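Local coordinates for protein cysteine synthase (PDB 5Z5C) that produces hydrogen sulfide as a pyridoxal 5'-phosphate-dependent enzyme, probably through cysteine synthase and L-cysteine desulfhydrase chemistry, at residues 52-56 with 159-165; 72-77 with 146-151; 99-104 with 128-132. Residue numbers count along the deposited sequence, not the author numbering.

In the fold
The three contacts are nested along the chain: interaction 3 lies inside the loop closed by interaction 2, which itself lies inside that closed by interaction 1. Interactions 2 and 3, with centres about 14 Å apart, share one parallel sheet. Strands 73-76 and 96-101 are neighbours in it, and E75 O and T77 N probably hydrogen-bond to Y99, while A76 packs against S132. Interaction 1 joins helices 50-57 and 155-163, its centre about 17 Å from that of interaction 2 and about 26 Å from that of interaction 3. Interactions 1 and 2 approach the cofactor through H161 and Q151, whereas in interaction 3 the side chain of F129 is about 13 Å from it.

Interaction 1. Residues 52-56 with 159-165; sequences RMAFY and EAHYYGI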
loop_
_atom_site.group_PDB
_atom_site.type_symbol
_atom_site.label_atom_id
_atom_site.label_comp_id
_atom_site.label_asym_id
_atom_site.label_seq_id
_atom_site.Cartn_x
_atom_site.Cartn_y
_atom_site.Cartn_z
ATOM N N ARG B 52 -9.162 3.076 8.153
ATOM C CA ARG B 52 -9.677 4.231 8.880
ATOM C C ARG B 52 -10.843 3.792 9.789
ATOM O O ARG B 52 -10.937 4.185 10.934
ATOM C CB ARG B 52 -10.239 5.273 7.938
ATOM C CG ARG B 52 -9.210 5.950 7.046
ATOM C CD ARG B 52 -9.926 6.846 6.082
ATOM N NE ARG B 52 -9.049 7.619 5.240
ATOM C CZ ARG B 52 -8.726 8.880 5.456
ATOM N NH1 ARG B 52 -9.046 9.465 6.607
ATOM N NH2 ARG B 52 -8.022 9.536 4.557
ATOM N N MET B 53 -11.684 2.934 9.224
ATOM C CA MET B 53 -12.892 2.450 9.827
ATOM C C MET B 53 -12.597 1.469 10.961
ATOM O O MET B 53 -13.196 1.584 12.011
ATOM C CB MET B 53 -13.743 1.773 8.760
ATOM C CG MET B 53 -15.134 1.419 9.228
ATOM S SD MET B 53 -15.312 -0.230 9.918
ATOM C CE MET B 53 -15.485 -1.190 8.415
ATOM N N ALA B 54 -11.721 0.500 10.724
ATOM C CA ALA B 54 -11.307 -0.435 11.767
ATOM C C ALA B 54 -10.643 0.246 12.978
ATOM O O ALA B 54 -10.932 -0.107 14.142
ATOM C CB ALA B 54 -10.402 -1.533 11.213
ATOM N N PHE B 55 -9.791 1.227 12.708
ATOM C CA PHE B 55 -9.153 1.965 13.766
ATOM C C PHE B 55 -10.133 2.811 14.574
ATOM O O PHE B 55 -10.070 2.792 15.809
ATOM C CB PHE B 55 -8.101 2.888 13.262
ATOM C CG PHE B 55 -7.508 3.706 14.343
ATOM C CD1 PHE B 55 -6.734 3.112 15.318
ATOM C CD2 PHE B 55 -7.771 5.071 14.429
ATOM C CE1 PHE B 55 -6.187 3.871 16.329
ATOM C CE2 PHE B 55 -7.239 5.828 15.454
ATOM C CZ PHE B 55 -6.436 5.236 16.382
ATOM N N TYR B 56 -10.988 3.579 13.883
ATOM C CA TYR B 56 -11.997 4.366 14.594
ATOM C C TYR B 56 -12.874 3.521 15.485
ATOM O O TYR B 56 -13.194 3.930 16.603
ATOM C CB TYR B 56 -12.930 5.106 13.639
ATOM C CG TYR B 56 -13.905 6.038 14.343
ATOM C CD1 TYR B 56 -13.538 7.335 14.677
ATOM C CD2 TYR B 56 -15.185 5.614 14.679
ATOM C CE1 TYR B 56 -14.424 8.189 15.324
ATOM C CE2 TYR B 56 -16.083 6.466 15.327
ATOM C CZ TYR B 56 -15.693 7.747 15.647
ATOM O OH TYR B 56 -16.566 8.596 16.289
ATOM N N GLU B 159 -19.611 6.729 11.195
ATOM C CA GLU B 159 -18.996 7.802 11.978
ATOM C C GLU B 159 -17.515 7.945 11.678
ATOM O O GLU B 159 -17.010 9.050 11.690
ATOM C CB GLU B 159 -19.103 7.577 13.493
ATOM C CG GLU B 159 -20.467 7.836 14.155
ATOM C CD GLU B 159 -20.552 7.289 15.570
ATOM O OE1 GLU B 159 -19.519 7.271 16.274
ATOM O OE2 GLU B 159 -21.648 6.845 15.975
ATOM N N ALA B 160 -16.817 6.815 11.516
ATOM C CA ALA B 160 -15.369 6.836 11.174
ATOM C C ALA B 160 -15.123 7.764 9.992
ATOM O O ALA B 160 -14.244 8.629 10.041
ATOM C CB ALA B 160 -14.876 5.434 10.865
ATOM N N HIS B 161 -15.977 7.653 8.981
ATOM C CA HIS B 161 -15.823 8.408 7.751
ATOM C C HIS B 161 -16.356 9.824 7.849
ATOM O O HIS B 161 -15.836 10.716 7.183
ATOM C CB HIS B 161 -16.424 7.638 6.574
ATOM C CG HIS B 161 -15.791 6.307 6.367
ATOM N ND1 HIS B 161 -14.427 6.131 6.372
ATOM C CD2 HIS B 161 -16.325 5.076 6.212
ATOM C CE1 HIS B 161 -14.151 4.854 6.192
ATOM N NE2 HIS B 161 -15.285 4.187 6.107
ATOM N N TYR B 162 -17.344 10.049 8.732
ATOM C CA TYR B 162 -17.738 11.415 9.087
ATOM C C TYR B 162 -16.603 12.216 9.755
ATOM O O TYR B 162 -16.368 13.362 9.386
ATOM C CB TYR B 162 -19.032 11.415 9.981
ATOM C CG TYR B 162 -19.413 12.781 10.500
ATOM C CD1 TYR B 162 -20.143 13.662 9.716
ATOM C CD2 TYR B 162 -19.035 13.193 11.773
ATOM C CE1 TYR B 162 -20.491 14.919 10.182
ATOM C CE2 TYR B 162 -19.382 14.459 12.251
ATOM C CZ TYR B 162 -20.109 15.310 11.447
ATOM O OH TYR B 162 -20.458 16.558 11.907
ATOM N N TYR B 163 -15.927 11.615 10.746
ATOM C CA TYR B 163 -14.857 12.299 11.533
ATOM C C TYR B 163 -13.497 12.313 10.847
ATOM O O TYR B 163 -12.720 13.249 11.004
ATOM C CB TYR B 163 -14.791 11.709 12.986
ATOM C CG TYR B 163 -15.971 12.087 13.845
ATOM C CD1 TYR B 163 -16.166 13.401 14.247
ATOM C CD2 TYR B 163 -16.900 11.131 14.249
ATOM C CE1 TYR B 163 -17.265 13.762 15.044
ATOM C CE2 TYR B 163 -18.003 11.480 15.045
ATOM C CZ TYR B 163 -18.167 12.794 15.430
ATOM O OH TYR B 163 -19.239 13.162 16.205
ATOM N N GLY B 164 -13.238 11.292 10.031
ATOM C CA GLY B 164 -11.958 11.142 9.309
ATOM C C GLY B 164 -11.978 11.660 7.883
ATOM O O GLY B 164 -11.815 12.869 7.664
ATOM N N ILE B 165 -12.128 10.736 6.934
ATOM C CA ILE B 165 -11.963 11.030 5.486
ATOM C C ILE B 165 -12.927 12.133 5.014
ATOM O O ILE B 165 -12.547 13.009 4.220
ATOM C CB ILE B 165 -12.068 9.748 4.603
ATOM C CG1 ILE B 165 -11.707 10.029 3.113
ATOM C CG2 ILE B 165 -13.452 9.120 4.667
ATOM C CD1 ILE B 165 -11.760 8.785 2.240
#
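Apolar contact centres on A160, which fits against helix 50-57 where the two backbones come closest, 5.2 Å between the CA atoms of M53 and A160. Its CB lies 3.4 Å from Y56 CB and 3.7 Å from M53 CA. The Y56 ring extends over the neighbouring helix so that A160 CA sits above its face, a CH-pi contact of 3.9 Å to the centroid, and Y56 CZ reaches 3.9 Å from Y163 CD2.

The short helical segments cross at 104°, with axes 8.8 Å apart. In this enzyme of the PALP family, with the fold type II architecture of PLP enzymes, the crossing lies beside the cofactor: H161, whose NE2 is 3.9 Å from M53 CB, has its side chain about 4 Å from the bound PLP and touches T192, a cofactor-binding residue.

The one hydrogen bond across the segments runs from Y56 OH to E159 OE1 at 3.2 Å; the same carboxylate oxygen is also hydrogen-bonded to NZ of the dimethyl-lysine at position 60. R52, by contrast, makes a packing contact, laying one face of its guanidinium over I165, CZ to CB 3.6 Å, close to the break at G164 between helices 155-163 and 165-172. R52 NH1 is 3.3 Å from I165 N, but both are donors; the arginine's charge is met instead by salt bridges to E41 and E168.

Interaction 2. Residues 72-77 with 146-151; sequences PIVEAT and TYLPSQ
This contact is a single parallel beta bridge between strand 73-76, at the edge of the sheet that also contains strands 96-101 and 120-122, and the extended loop segment 146-148; the end-to-end directions are 27° apart and 468 Å² is buried. As 96-101 bonds to the other side of 73-76, the loop pairs with the outer edge of that strand without forming a regular strand itself.

I73 (phi/psi -100/126) is bridged to Y147 (-97/129), CA atoms 4.9 Å apart. Y147 N donates to P72 O at 2.9 Å and V74 N to Y147 O at 3.0 Å; P72 lies opposite T146 and V74 opposite L148. Beyond these, P149 has no amide hydrogen to give, and its CD lies 3.0 Å from V74 O. On one face, V74 CG2 meets T146 CG2 at 3.7 Å and V74 CB lies 4.1 Å from L148 CD2; on the other, I73 CG2 packs 3.7 Å from P149 CG.

The chain then turns through P149 (-58/-34) and S150 (55/49, left-handed) into Q151 (-54/-41). E75, with chi1 t and chi2 p, bends its carboxylate into the gap: OE2 accepts Q151 N at 3.1 Å, OE1 its own neighbour A76 N at 2.9 Å. Q151 (chi1 p, chi2 t) reaches past the strand end to T81 through OE1 and touches T189, a PLP-binding residue. Where proline ends the backbone pairing, a buried carboxylate thus carries the connection onward by accepting one main-chain amide from each segment.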
loop_
_atom_site.group_PDB
_atom_site.type_symbol
_atom_site.label_atom_id
_atom_site.label_comp_id
_atom_site.label_asym_id
_atom_site.label_seq_id
_atom_site.Cartn_x
_atom_site.Cartn_y
_atom_site.Cartn_z
ATOM N N PRO B 72 -11.515 -11.461 21.995
ATOM C CA PRO B 72 -11.538 -11.731 20.567
ATOM C C PRO B 72 -12.418 -10.756 19.756
ATOM O O PRO B 72 -13.537 -10.414 20.169
ATOM C CB PRO B 72 -12.111 -13.151 20.492
ATOM C CG PRO B 72 -12.950 -13.287 21.715
ATOM C CD PRO B 72 -12.171 -12.544 22.765
ATOM N N ILE B 73 -11.897 -10.337 18.601
ATOM C CA ILE B 73 -12.652 -9.564 17.629
ATOM C C ILE B 73 -13.112 -10.552 16.557
ATOM O O ILE B 73 -12.307 -11.283 15.975
ATOM C CB ILE B 73 -11.804 -8.456 17.009
ATOM C CG1 ILE B 73 -11.252 -7.516 18.105
ATOM C CG2 ILE B 73 -12.620 -7.691 15.961
ATOM C CD1 ILE B 73 -10.065 -6.673 17.643
ATOM N N VAL B 74 -14.406 -10.577 16.308
ATOM C CA VAL B 74 -14.998 -11.585 15.448
ATOM C C VAL B 74 -15.876 -10.937 14.380
ATOM O O VAL B 74 -16.703 -10.116 14.713
ATOM C CB VAL B 74 -15.867 -12.547 16.278
ATOM C CG1 VAL B 74 -16.389 -13.678 15.395
ATOM C CG2 VAL B 74 -15.062 -13.100 17.451
ATOM N N GLU B 75 -15.725 -11.355 13.122
ATOM C CA GLU B 75 -16.453 -10.735 11.981
ATOM C C GLU B 75 -16.585 -11.740 10.826
ATOM O O GLU B 75 -15.912 -12.793 10.803
ATOM C CB GLU B 75 -15.746 -9.427 11.557
ATOM C CG GLU B 75 -16.315 -8.596 10.386
ATOM C CD GLU B 75 -17.736 -8.119 10.620
ATOM O OE1 GLU B 75 -18.616 -8.970 10.857
ATOM O OE2 GLU B 75 -17.973 -6.896 10.579
ATOM N N ALA B 76 -17.519 -11.452 9.926
ATOM C CA ALA B 76 -17.721 -12.221 8.696
ATOM C C ALA B 76 -17.423 -11.313 7.493
ATOM O O ALA B 76 -18.056 -10.292 7.345
ATOM C CB ALA B 76 -19.150 -12.747 8.634
ATOM N N THR B 77 -16.449 -11.713 6.671
ATOM C CA THR B 77 -15.899 -10.935 5.531
ATOM C C THR B 77 -14.799 -11.795 4.876
ATOM O O THR B 77 -14.225 -12.715 5.506
ATOM C CB THR B 77 -15.308 -9.569 5.973
ATOM O OG1 THR B 77 -14.671 -8.918 4.866
ATOM C CG2 THR B 77 -14.240 -9.756 7.089
ATOM N N THR B 146 -16.485 -11.253 23.617
ATOM C CA THR B 146 -16.407 -11.047 22.189
ATOM C C THR B 146 -16.803 -9.626 21.782
ATOM O O THR B 146 -17.884 -9.143 22.153
ATOM C CB THR B 146 -17.315 -12.039 21.429
ATOM O OG1 THR B 146 -16.792 -13.358 21.553
ATOM C CG2 THR B 146 -17.393 -11.703 19.929
ATOM N N TYR B 147 -15.936 -8.963 21.017
ATOM C CA TYR B 147 -16.389 -7.795 20.264
ATOM C C TYR B 147 -16.744 -8.137 18.814
ATOM O O TYR B 147 -15.949 -8.756 18.105
ATOM C CB TYR B 147 -15.367 -6.667 20.301
ATOM C CG TYR B 147 -15.877 -5.385 19.731
ATOM C CD1 TYR B 147 -16.730 -4.569 20.463
ATOM C CD2 TYR B 147 -15.524 -4.985 18.447
ATOM C CE1 TYR B 147 -17.215 -3.376 19.933
ATOM C CE2 TYR B 147 -16.006 -3.795 17.906
ATOM C CZ TYR B 147 -16.847 -2.998 18.655
ATOM O OH TYR B 147 -17.322 -1.821 18.120
ATOM N N LEU B 148 -17.939 -7.704 18.403
ATOM C CA LEU B 148 -18.453 -7.873 17.044
ATOM C C LEU B 148 -18.406 -6.516 16.369
ATOM O O LEU B 148 -19.104 -5.619 16.777
ATOM C CB LEU B 148 -19.906 -8.374 17.062
ATOM C CG LEU B 148 -20.133 -9.827 17.489
ATOM C CD1 LEU B 148 -21.615 -10.082 17.764
ATOM C CD2 LEU B 148 -19.602 -10.796 16.433
ATOM N N PRO B 149 -17.527 -6.332 15.375
ATOM C CA PRO B 149 -17.558 -5.056 14.633
ATOM C C PRO B 149 -18.890 -4.715 13.972
ATOM O O PRO B 149 -19.219 -3.533 13.885
ATOM C CB PRO B 149 -16.474 -5.253 13.575
ATOM C CG PRO B 149 -15.479 -6.142 14.254
ATOM C CD PRO B 149 -16.333 -7.124 15.022
ATOM N N SER B 150 -19.608 -5.737 13.496
ATOM C CA SER B 150 -20.979 -5.597 12.967
ATOM C C SER B 150 -21.021 -4.540 11.852
ATOM O O SER B 150 -21.868 -3.647 11.835
ATOM C CB SER B 150 -21.970 -5.246 14.091
ATOM O OG SER B 150 -21.760 -6.093 15.205
ATOM N N GLN B 151 -20.077 -4.695 10.924
ATOM C CA GLN B 151 -19.698 -3.670 9.955
ATOM C C GLN B 151 -20.916 -3.176 9.188
ATOM O O GLN B 151 -21.043 -1.989 8.987
ATOM C CB GLN B 151 -18.611 -4.197 8.986
ATOM C CG GLN B 151 -19.048 -5.402 8.127
ATOM C CD GLN B 151 -17.992 -5.876 7.153
ATOM O OE1 GLN B 151 -17.368 -5.067 6.445
ATOM N NE2 GLN B 151 -17.772 -7.203 7.121
#

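Interaction 3. Residues 99-104 with 128-132; sequences YMPDWM and GFLGS
In the parallel sheet of an alpha/beta domain, the middle strand 96-101 is packed by the N-terminal end of helix 130-133, burying 315 Å² without a hydrogen bond between the segments. Y99 (phi/psi -100/133) directs its CB toward the helix, 3.6 Å from S132 O and 4.1 Å from S132 CB, though its ring leads away (chi1 m); its CA is 5.4 Å from that of S132. M100 (-151/163) points its CA-to-CB bond away, while its backbone C lies 3.6 Å from S132 OG; its main chain pairs with strand 120-122.

P101 (-68/154) packs on F129: its CG stands over the face of the ring, 3.6 Å from the centroid and 8° off the normal, a CH-pi contact, and 3.5 Å from F129 N. The partner backbone is unusual: G128 (66/-137) precedes a cis peptide, and F129 (98/-89, chi1 m) occupies the N-cap position. From P101 to M104 the chain makes a type I beta turn, closed by a weak M104 N to P101 O bond of 3.4 Å. Within it W103 (chi1 p) sets its six-membered ring obliquely to F129, centroids 5.7 Å apart and planes at 70°, with CZ2 3.6 Å from F129 CE2; R124 adds a cation-pi contact to the indole. M104 (chi1 m, chi2 m) closes the cluster by bringing CE to 3.7 Å from F129 CZ.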
loop_
_atom_site.group_PDB
_atom_site.type_symbol
_atom_site.label_atom_id
_atom_site.label_comp_id
_atom_site.label_asym_id
_atom_site.label_seq_id
_atom_site.Cartn_x
_atom_site.Cartn_y
_atom_site.Cartn_z
ATOM N N TYR B 99 -14.979 -15.362 9.855
ATOM C CA TYR B 99 -15.810 -16.371 9.197
ATOM C C TYR B 99 -16.041 -15.964 7.742
ATOM O O TYR B 99 -16.370 -14.801 7.447
ATOM C CB TYR B 99 -17.174 -16.529 9.912
ATOM C CG TYR B 99 -17.082 -17.177 11.287
ATOM C CD1 TYR B 99 -16.736 -16.429 12.407
ATOM C CD2 TYR B 99 -17.344 -18.532 11.459
ATOM C CE1 TYR B 99 -16.655 -17.017 13.669
ATOM C CE2 TYR B 99 -17.265 -19.128 12.716
ATOM C CZ TYR B 99 -16.920 -18.361 13.808
ATOM O OH TYR B 99 -16.834 -18.929 15.055
ATOM N N MET B 100 -15.859 -16.927 6.845
ATOM C CA MET B 100 -16.119 -16.732 5.423
ATOM C C MET B 100 -16.519 -18.072 4.782
ATOM O O MET B 100 -16.291 -19.145 5.397
ATOM C CB MET B 100 -14.897 -16.118 4.735
ATOM C CG MET B 100 -13.694 -17.040 4.632
ATOM S SD MET B 100 -12.260 -16.308 3.822
ATOM C CE MET B 100 -11.661 -15.214 5.107
ATOM N N PRO B 101 -17.127 -18.023 3.569
ATOM C CA PRO B 101 -17.485 -19.262 2.854
ATOM C C PRO B 101 -16.288 -20.064 2.364
ATOM O O PRO B 101 -15.227 -19.493 2.130
ATOM C CB PRO B 101 -18.314 -18.764 1.668
ATOM C CG PRO B 101 -18.865 -17.448 2.112
ATOM C CD PRO B 101 -17.771 -16.843 2.951
ATOM N N ASP B 102 -16.479 -21.378 2.212
ATOM C CA ASP B 102 -15.367 -22.317 1.929
ATOM C C ASP B 102 -14.858 -22.342 0.466
ATOM O O ASP B 102 -13.843 -22.952 0.189
ATOM C CB ASP B 102 -15.666 -23.733 2.450
ATOM C CG ASP B 102 -16.868 -24.397 1.797
ATOM O OD1 ASP B 102 -17.432 -23.815 0.840
ATOM O OD2 ASP B 102 -17.270 -25.506 2.266
ATOM N N TRP B 103 -15.589 -21.697 -0.444
ATOM C CA TRP B 103 -15.179 -21.539 -1.853
ATOM C C TRP B 103 -14.424 -20.204 -2.156
ATOM O O TRP B 103 -14.104 -19.932 -3.318
ATOM C CB TRP B 103 -16.401 -21.697 -2.784
ATOM C CG TRP B 103 -17.479 -20.649 -2.605
ATOM C CD1 TRP B 103 -17.507 -19.394 -3.158
ATOM C CD2 TRP B 103 -18.674 -20.764 -1.821
ATOM N NE1 TRP B 103 -18.643 -18.722 -2.761
ATOM C CE2 TRP B 103 -19.382 -19.539 -1.947
ATOM C CE3 TRP B 103 -19.216 -21.781 -1.015
ATOM C CZ2 TRP B 103 -20.607 -19.304 -1.300
ATOM C CZ3 TRP B 103 -20.441 -21.553 -0.377
ATOM C CH2 TRP B 103 -21.120 -20.322 -0.521
ATOM N N MET B 104 -14.145 -19.383 -1.133
ATOM C CA MET B 104 -13.357 -18.131 -1.319
ATOM C C MET B 104 -11.935 -18.493 -1.705
ATOM O O MET B 104 -11.415 -19.476 -1.221
ATOM C CB MET B 104 -13.297 -17.312 -0.029
ATOM C CG MET B 104 -14.629 -16.791 0.461
ATOM S SD MET B 104 -15.342 -15.596 -0.680
ATOM C CE MET B 104 -16.666 -16.564 -1.399
ATOM N N GLY B 128 -24.502 -20.034 3.048
ATOM C CA GLY B 128 -23.783 -18.841 2.602
ATOM C C GLY B 128 -22.450 -18.750 3.309
ATOM O O GLY B 128 -21.807 -19.776 3.439
ATOM N N PHE B 129 -21.990 -17.592 3.786
ATOM C CA PHE B 129 -22.426 -16.189 3.552
ATOM C C PHE B 129 -23.342 -15.613 4.650
ATOM O O PHE B 129 -22.846 -15.002 5.608
ATOM C CB PHE B 129 -22.909 -15.827 2.101
ATOM C CG PHE B 129 -21.791 -15.431 1.139
ATOM C CD1 PHE B 129 -20.852 -14.451 1.487
ATOM C CD2 PHE B 129 -21.689 -16.027 -0.126
ATOM C CE1 PHE B 129 -19.823 -14.118 0.616
ATOM C CE2 PHE B 129 -20.660 -15.678 -1.000
ATOM C CZ PHE B 129 -19.727 -14.729 -0.629
ATOM N N LEU B 130 -24.662 -15.783 4.520
ATOM C CA LEU B 130 -25.586 -15.280 5.552
ATOM C C LEU B 130 -25.315 -16.021 6.867
ATOM O O LEU B 130 -25.334 -15.412 7.936
ATOM C CB LEU B 130 -27.086 -15.375 5.145
ATOM C CG LEU B 130 -27.803 -14.099 4.640
ATOM C CD1 LEU B 130 -27.620 -12.924 5.610
ATOM C CD2 LEU B 130 -27.334 -13.725 3.243
ATOM N N GLY B 131 -25.028 -17.316 6.765
ATOM C CA GLY B 131 -24.645 -18.130 7.907
ATOM C C GLY B 131 -23.262 -17.838 8.465
ATOM O O GLY B 131 -23.005 -18.188 9.606
ATOM N N SER B 132 -22.364 -17.235 7.674
ATOM C CA SER B 132 -21.102 -16.720 8.208
ATOM C C SER B 132 -21.352 -15.601 9.245
ATOM O O SER B 132 -20.667 -15.552 10.269
ATOM C CB SER B 132 -20.145 -16.230 7.093
ATOM O OG SER B 132 -19.643 -17.296 6.305
#